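Local structure of putative lipoate-protein ligase A subunit 2 (3R07) at residues B[4-12]-B[20-28]. The protein is a putative lipoate-protein ligase subunit, a small alpha/beta protein of the family that forms the C-terminal part of bacterial lipoate-protein ligases. Residues are numbered along the deposited sequence; the frame is centred on the assembly and turned at random.
Sequences MHMMYSKNW and RVTLDLDGN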
loop_
_atom_site.group_PDB
_atom_site.type_symbol
_atom_site.label_atom_id
_atom_site.label_comp_id
_atom_site.label_asym_id
_atom_site.label_seq_id
_atom_site.Cartn_x
_atom_site.Cartn_y
_atom_site.Cartn_z
ATOM N N MET B 4 15.635 35.218 6.497
ATOM C CA MET B 4 16.473 34.112 7.046
ATOM C C MET B 4 16.507 32.905 6.123
ATOM O O MET B 4 15.759 32.839 5.140
ATOM C CB MET B 4 15.915 33.616 8.369
ATOM C CG MET B 4 15.244 34.630 9.225
ATOM S SD MET B 4 13.931 33.766 10.117
ATOM C CE MET B 4 14.805 32.750 11.307
ATOM N N HIS B 5 17.383 31.956 6.466
ATOM C CA HIS B 5 17.389 30.615 5.903
ATOM C C HIS B 5 16.739 29.726 6.957
ATOM O O HIS B 5 17.071 29.797 8.141
ATOM C CB HIS B 5 18.814 30.159 5.561
ATOM C CG HIS B 5 18.892 28.798 4.931
ATOM N ND1 HIS B 5 18.563 28.564 3.610
ATOM C CD2 HIS B 5 19.279 27.598 5.437
ATOM C CE1 HIS B 5 18.732 27.281 3.334
ATOM N NE2 HIS B 5 19.168 26.673 4.425
ATOM N N MET B 6 15.774 28.922 6.525
ATOM C CA MET B 6 14.989 28.101 7.436
ATOM C C MET B 6 14.601 26.774 6.798
ATOM O O MET B 6 14.240 26.716 5.628
ATOM C CB MET B 6 13.757 28.874 7.901
ATOM C CG MET B 6 12.538 28.023 8.164
ATOM S SD MET B 6 11.741 28.406 9.727
ATOM C CE MET B 6 11.061 30.048 9.431
ATOM N N MET B 7 14.693 25.710 7.579
ATOM C CA MET B 7 14.336 24.370 7.120
ATOM C C MET B 7 13.557 23.645 8.166
ATOM O O MET B 7 14.032 23.477 9.276
ATOM C CB MET B 7 15.581 23.541 6.840
ATOM C CG MET B 7 16.092 23.651 5.447
ATOM S SD MET B 7 17.673 22.825 5.347
ATOM C CE MET B 7 18.665 23.914 6.393
ATOM N N TYR B 8 12.374 23.175 7.814
ATOM C CA TYR B 8 11.630 22.371 8.772
ATOM C C TYR B 8 11.057 21.048 8.260
ATOM O O TYR B 8 11.112 20.725 7.071
ATOM C CB TYR B 8 10.575 23.212 9.483
ATOM C CG TYR B 8 9.489 23.742 8.597
ATOM C CD1 TYR B 8 8.277 23.068 8.483
ATOM C CD2 TYR B 8 9.657 24.920 7.886
ATOM C CE1 TYR B 8 7.254 23.545 7.695
ATOM C CE2 TYR B 8 8.633 25.408 7.073
ATOM C CZ TYR B 8 7.437 24.708 6.989
ATOM O OH TYR B 8 6.419 25.170 6.201
ATOM N N SER B 9 10.522 20.289 9.207
ATOM C CA SER B 9 9.949 18.990 8.964
ATOM C C SER B 9 8.710 18.871 9.798
ATOM O O SER B 9 8.727 19.198 10.978
ATOM C CB SER B 9 10.938 17.906 9.349
ATOM O OG SER B 9 11.874 17.775 8.305
ATOM N N LYS B 10 7.642 18.374 9.192
ATOM C CA LYS B 10 6.331 18.404 9.801
ATOM C C LYS B 10 5.527 17.148 9.433
ATOM O O LYS B 10 5.526 16.736 8.283
ATOM C CB LYS B 10 5.638 19.646 9.272
ATOM C CG LYS B 10 4.986 20.492 10.308
ATOM C CD LYS B 10 4.176 21.556 9.610
ATOM C CE LYS B 10 2.748 21.473 10.063
ATOM N NZ LYS B 10 2.561 22.376 11.198
ATOM N N ASN B 11 4.874 16.535 10.417
ATOM C CA ASN B 11 3.901 15.457 10.177
ATOM C C ASN B 11 2.497 16.007 10.265
ATOM O O ASN B 11 2.267 17.020 10.908
ATOM C CB ASN B 11 4.023 14.353 11.220
ATOM C CG ASN B 11 5.438 13.901 11.424
ATOM O OD1 ASN B 11 6.207 13.724 10.474
ATOM N ND2 ASN B 11 5.802 13.710 12.676
ATOM N N TRP B 12 1.552 15.345 9.625
ATOM C CA TRP B 12 0.157 15.716 9.772
ATOM C C TRP B 12 -0.786 14.534 9.586
ATOM O O TRP B 12 -0.841 13.979 8.497
ATOM C CB TRP B 12 -0.216 16.844 8.810
ATOM C CG TRP B 12 -1.691 17.150 8.861
ATOM C CD1 TRP B 12 -2.601 16.994 7.846
ATOM C CD2 TRP B 12 -2.435 17.625 9.999
ATOM N NE1 TRP B 12 -3.857 17.351 8.277
ATOM C CE2 TRP B 12 -3.789 17.743 9.593
ATOM C CE3 TRP B 12 -2.090 17.970 11.323
ATOM C CZ2 TRP B 12 -4.806 18.202 10.470
ATOM C CZ3 TRP B 12 -3.097 18.424 12.189
ATOM C CH2 TRP B 12 -4.439 18.530 11.759
ATOM N N ARG B 20 3.975 13.880 5.464
ATOM C CA ARG B 20 5.232 14.440 5.989
ATOM C C ARG B 20 5.725 15.427 4.977
ATOM O O ARG B 20 5.716 15.143 3.778
ATOM C CB ARG B 20 6.308 13.395 6.186
ATOM C CG ARG B 20 5.891 12.136 6.878
ATOM C CD ARG B 20 7.105 11.340 7.229
ATOM N NE ARG B 20 6.765 10.059 7.826
ATOM C CZ ARG B 20 6.478 9.861 9.111
ATOM N NH1 ARG B 20 6.468 10.876 9.961
ATOM N NH2 ARG B 20 6.191 8.641 9.552
ATOM N N VAL B 21 6.148 16.592 5.456
ATOM C CA VAL B 21 6.698 17.625 4.577
ATOM C C VAL B 21 8.066 18.060 5.070
ATOM O O VAL B 21 8.268 18.153 6.274
ATOM C CB VAL B 21 5.780 18.872 4.503
ATOM C CG1 VAL B 21 6.373 19.843 3.559
ATOM C CG2 VAL B 21 4.407 18.523 4.007
ATOM N N THR B 22 8.998 18.309 4.154
ATOM C CA THR B 22 10.235 19.037 4.489
ATOM C C THR B 22 10.400 20.274 3.591
ATOM O O THR B 22 10.498 20.147 2.363
ATOM C CB THR B 22 11.512 18.149 4.425
ATOM O OG1 THR B 22 11.565 17.306 5.578
ATOM C CG2 THR B 22 12.807 19.019 4.406
ATOM N N LEU B 23 10.413 21.464 4.201
ATOM C CA LEU B 23 10.586 22.704 3.440
ATOM C C LEU B 23 11.900 23.381 3.725
ATOM O O LEU B 23 12.351 23.449 4.864
ATOM C CB LEU B 23 9.474 23.700 3.726
ATOM C CG LEU B 23 8.137 23.456 3.058
ATOM C CD1 LEU B 23 7.225 22.931 4.121
ATOM C CD2 LEU B 23 7.589 24.747 2.494
ATOM N N ASP B 24 12.494 23.894 2.665
ATOM C CA ASP B 24 13.738 24.644 2.692
ATOM C C ASP B 24 13.374 26.086 2.317
ATOM O O ASP B 24 12.978 26.347 1.179
ATOM C CB ASP B 24 14.648 24.035 1.641
ATOM C CG ASP B 24 16.087 24.397 1.817
ATOM O OD1 ASP B 24 16.404 25.441 2.442
ATOM O OD2 ASP B 24 16.915 23.624 1.291
ATOM N N LEU B 25 13.460 27.011 3.272
ATOM C CA LEU B 25 12.988 28.394 3.044
ATOM C C LEU B 25 14.104 29.441 2.969
ATOM O O LEU B 25 14.908 29.584 3.888
ATOM C CB LEU B 25 11.986 28.827 4.114
ATOM C CG LEU B 25 10.770 27.993 4.488
ATOM C CD1 LEU B 25 9.963 28.726 5.549
ATOM C CD2 LEU B 25 9.913 27.695 3.261
ATOM N N ASP B 26 14.131 30.168 1.860
ATOM C CA ASP B 26 15.019 31.304 1.695
ATOM C C ASP B 26 14.163 32.561 1.815
ATOM O O ASP B 26 13.468 32.957 0.884
ATOM C CB ASP B 26 15.732 31.227 0.339
ATOM C CG ASP B 26 16.582 32.460 0.047
ATOM O OD1 ASP B 26 16.273 33.550 0.601
ATOM O OD2 ASP B 26 17.559 32.340 -0.745
ATOM N N GLY B 27 14.202 33.183 2.980
ATOM C CA GLY B 27 13.328 34.312 3.238
ATOM C C GLY B 27 11.872 33.877 3.206
ATOM O O GLY B 27 11.419 33.123 4.076
ATOM N N ASN B 28 11.145 34.352 2.198
ATOM C CA ASN B 28 9.703 34.121 2.100
ATOM C C ASN B 28 9.421 33.065 1.003
ATOM O O ASN B 28 8.270 32.725 0.707
ATOM C CB ASN B 28 8.996 35.470 1.810
ATOM C CG ASN B 28 7.604 35.588 2.468
ATOM O OD1 ASN B 28 7.417 35.311 3.665
ATOM N ND2 ASN B 28 6.624 36.029 1.680
#
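Tyr8 lays its ring against Leu23 and reaches Leu25 with one edge. CB of Leu23 sits over a ring face, 4.2 Å from the centroid of the Tyr8 ring, a CH-pi contact. Tyr8 CG lies between the backbone N and the carbonyl carbon (chi1 64°), and this turn brings the ring over the side chains of 20-28. Leu23 runs alongside it in the same direction, with its CD1 against the CZ and OH end of Tyr8. Leu25 CD1 comes to the ring edge in plane, 3.9 Å from Tyr8 CE2. The same Leu25 CD1 also meets Met6 CG, at 3.7 Å. The Tyr8 hydroxyl makes a weak hydrogen bond to Leu88 O, and Leu23 and Val21 also touch helix 83-88.

The two segments are the arms of an antiparallel beta hairpin. It supplies the edge strand 5-13 and the central strand 18-26 of a three-stranded sheet. Met6 with Leu25, Tyr8 with Leu23 and Lys10 with Val21 are hydrogen-bonded pairs. At the open end of the hairpin, Gly27 N donates to Met4 O over 2.7 Å.

The opposite face is mostly polar, with Met7 among its side chains. Ser9 OG and Thr22 OG1 share a hydrogen bond of 2.8 Å. Asp24 OD1 approaches the His5 ring at CE1, the carboxylate turned 73° from the ring plane. Arg20 NH1 donates to Asn11 OD1 over 2.9 Å. That bond lies in the guanidinium plane, yet its donor stands above the amide carbonyl plane. Outside the hairpin, Arg20 NE forms a salt bridge with an acidic side chain of another protein chain.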